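Local coordinates for protein MxaA (Stigmatella aurantiaca, PDB 4W4T) that releases, through its terminal NADPH-binding reductase domain, the finished chain of the myxalamid PKS-NRPS pathway, probably by reducing it to a primary alcohol, at residues Glu172-Ala177 with Lys227-Ala232. Residues are numbered along the deposited sequence; the frame is centred on the assembly and turned at random.
Sequences EILRLA and KLVREA
The flat peptide group joining Leu228 to Val229 carries the methyl CD1 of Leu174 over one face, 3.5 Å from Leu228 O and 4.0 Å from Val229 N. A second flat pair lies within helix 172-177: the guanidinium of Arg175 receives the Glu172 carboxylate at its edge, in its own plane. It grips side-on, NE and NH2 both donating to Glu172 OE2 at 3.0 Å; NH2 uses the syn lone pair, whereas NE approaches from 38° above the carboxylate plane. Arginine and glutamate three residues apart are long enough to pair along a helix, and Glu172 OE1 also accepts the backbone N-H of Leu128.

Between 172-177 and 227-232 every contact runs through Leu174. Its CG lies beside the backbone N (chi1 -67°), and its two methyls diverge: CD1 also touches Leu228 CB, while CD2 reaches Ala232 CB at 3.7 Å. In this Rossmann-type reductase domain, helices 159-177 and 217-234 pack side by side on the central parallel sheet, Leu174 resting on Leu185 and Val229 on Tyr187, both of strand 185-188. The second helix also contains Tyr218 and Lys222, NADPH-binding residues spaced as in the Tyr-x-x-x-Lys motif of short-chain dehydrogenases. The axes of 172-177 and 227-232 approach to 10.6 Å, at 19° from parallel, and the forked end of Leu174 spans this gap. Ala232, small, lets its backbone stand nearest, its CA 7.2 Å from that of Leu174. Beta-branched Val229, compact and apolar, turns chiefly to the sheet, where it also meets Val239 and Ile241.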
loop_
_atom_site.group_PDB
_atom_site.type_symbol
_atom_site.label_atom_id
_atom_site.label_comp_id
_atom_site.label_asym_id
_atom_site.label_seq_id
_atom_site.Cartn_x
_atom_site.Cartn_y
_atom_site.Cartn_z
ATOM N N GLU A 172 -1.190 3.487 29.287
ATOM C CA GLU A 172 -2.297 4.175 29.955
ATOM C C GLU A 172 -3.225 3.180 30.654
ATOM O O GLU A 172 -3.813 3.480 31.694
ATOM C CB GLU A 172 -3.074 5.035 28.951
ATOM C CG GLU A 172 -2.225 6.170 28.361
ATOM C CD GLU A 172 -1.623 7.073 29.446
ATOM O OE1 GLU A 172 -2.351 7.946 29.977
ATOM O OE2 GLU A 172 -0.422 6.907 29.761
ATOM N N ILE A 173 -3.362 1.992 30.072
ATOM C CA ILE A 173 -4.125 0.909 30.697
ATOM C C ILE A 173 -3.450 0.499 31.988
ATOM O O ILE A 173 -4.112 0.273 33.009
ATOM C CB ILE A 173 -4.252 -0.318 29.735
ATOM C CG1 ILE A 173 -5.299 -0.035 28.653
ATOM C CG2 ILE A 173 -4.562 -1.626 30.506
ATOM C CD1 ILE A 173 -6.737 0.114 29.199
ATOM N N LEU A 174 -2.122 0.408 31.963
ATOM C CA LEU A 174 -1.385 0.078 33.184
ATOM C C LEU A 174 -1.543 1.179 34.225
ATOM O O LEU A 174 -1.622 0.909 35.416
ATOM C CB LEU A 174 0.097 -0.152 32.895
ATOM C CG LEU A 174 0.364 -1.400 32.044
ATOM C CD1 LEU A 174 1.836 -1.469 31.612
ATOM C CD2 LEU A 174 -0.037 -2.667 32.817
ATOM N N ARG A 175 -1.590 2.417 33.759
ATOM C CA ARG A 175 -1.853 3.556 34.638
ATOM C C ARG A 175 -3.203 3.415 35.352
ATOM O O ARG A 175 -3.311 3.621 36.556
ATOM C CB ARG A 175 -1.819 4.848 33.823
ATOM C CG ARG A 175 -1.650 6.083 34.651
ATOM C CD ARG A 175 -1.641 7.354 33.787
ATOM N NE ARG A 175 -0.614 7.347 32.735
ATOM C CZ ARG A 175 0.690 7.517 32.954
ATOM N NH1 ARG A 175 1.157 7.673 34.190
ATOM N NH2 ARG A 175 1.535 7.514 31.939
ATOM N N LEU A 176 -4.233 3.083 34.593
ATOM C CA LEU A 176 -5.568 2.895 35.153
ATOM C C LEU A 176 -5.587 1.720 36.130
ATOM O O LEU A 176 -6.225 1.773 37.188
ATOM C CB LEU A 176 -6.581 2.683 34.026
ATOM C CG LEU A 176 -8.027 2.414 34.442
ATOM C CD1 LEU A 176 -8.649 3.665 35.062
ATOM C CD2 LEU A 176 -8.855 1.916 33.270
ATOM N N ALA A 177 -4.870 0.657 35.780
ATOM C CA ALA A 177 -4.833 -0.551 36.600
ATOM C C ALA A 177 -4.132 -0.310 37.938
ATOM O O ALA A 177 -4.283 -1.094 38.871
ATOM C CB ALA A 177 -4.142 -1.682 35.841
ATOM N N LYS A 227 6.529 -5.922 27.024
ATOM C CA LYS A 227 7.576 -5.547 27.990
ATOM C C LYS A 227 7.019 -4.654 29.101
ATOM O O LYS A 227 7.326 -4.853 30.282
ATOM C CB LYS A 227 8.739 -4.841 27.294
ATOM C CG LYS A 227 9.518 -5.732 26.334
ATOM C CD LYS A 227 10.387 -6.721 27.079
ATOM C CE LYS A 227 11.706 -6.094 27.481
ATOM N NZ LYS A 227 12.566 -7.113 28.157
ATOM N N LEU A 228 6.191 -3.685 28.725
ATOM C CA LEU A 228 5.589 -2.780 29.708
ATOM C C LEU A 228 4.727 -3.557 30.685
ATOM O O LEU A 228 4.782 -3.327 31.893
ATOM C CB LEU A 228 4.756 -1.701 29.027
ATOM C CG LEU A 228 5.541 -0.641 28.253
ATOM C CD1 LEU A 228 4.580 0.349 27.615
ATOM C CD2 LEU A 228 6.516 0.085 29.170
ATOM N N VAL A 229 3.948 -4.494 30.145
ATOM C CA VAL A 229 3.038 -5.286 30.958
ATOM C C VAL A 229 3.832 -6.202 31.895
ATOM O O VAL A 229 3.489 -6.360 33.075
ATOM C CB VAL A 229 2.076 -6.105 30.072
ATOM C CG1 VAL A 229 1.275 -7.086 30.911
ATOM C CG2 VAL A 229 1.131 -5.176 29.332
ATOM N N ARG A 230 4.915 -6.779 31.388
ATOM C CA ARG A 230 5.766 -7.610 32.240
ATOM C C ARG A 230 6.389 -6.817 33.398
ATOM O O ARG A 230 6.438 -7.300 34.535
ATOM C CB ARG A 230 6.842 -8.297 31.399
ATOM C CG ARG A 230 6.242 -9.381 30.500
ATOM C CD ARG A 230 7.266 -10.292 29.838
ATOM N NE ARG A 230 6.556 -11.216 28.945
ATOM C CZ ARG A 230 5.982 -12.343 29.350
ATOM N NH1 ARG A 230 6.062 -12.701 30.630
ATOM N NH2 ARG A 230 5.328 -13.115 28.489
ATOM N N GLU A 231 6.851 -5.601 33.133
ATOM C CA GLU A 231 7.399 -4.788 34.220
ATOM C C GLU A 231 6.337 -4.463 35.269
ATOM O O GLU A 231 6.635 -4.423 36.459
ATOM C CB GLU A 231 8.016 -3.490 33.684
ATOM C CG GLU A 231 8.489 -2.500 34.774
ATOM C CD GLU A 231 9.580 -3.056 35.706
ATOM O OE1 GLU A 231 10.202 -4.085 35.376
ATOM O OE2 GLU A 231 9.810 -2.456 36.783
ATOM N N ALA A 232 5.108 -4.215 34.829
ATOM C CA ALA A 232 4.009 -3.969 35.755
ATOM C C ALA A 232 3.798 -5.194 36.632
ATOM O O ALA A 232 3.599 -5.076 37.838
ATOM C CB ALA A 232 2.731 -3.622 35.010
#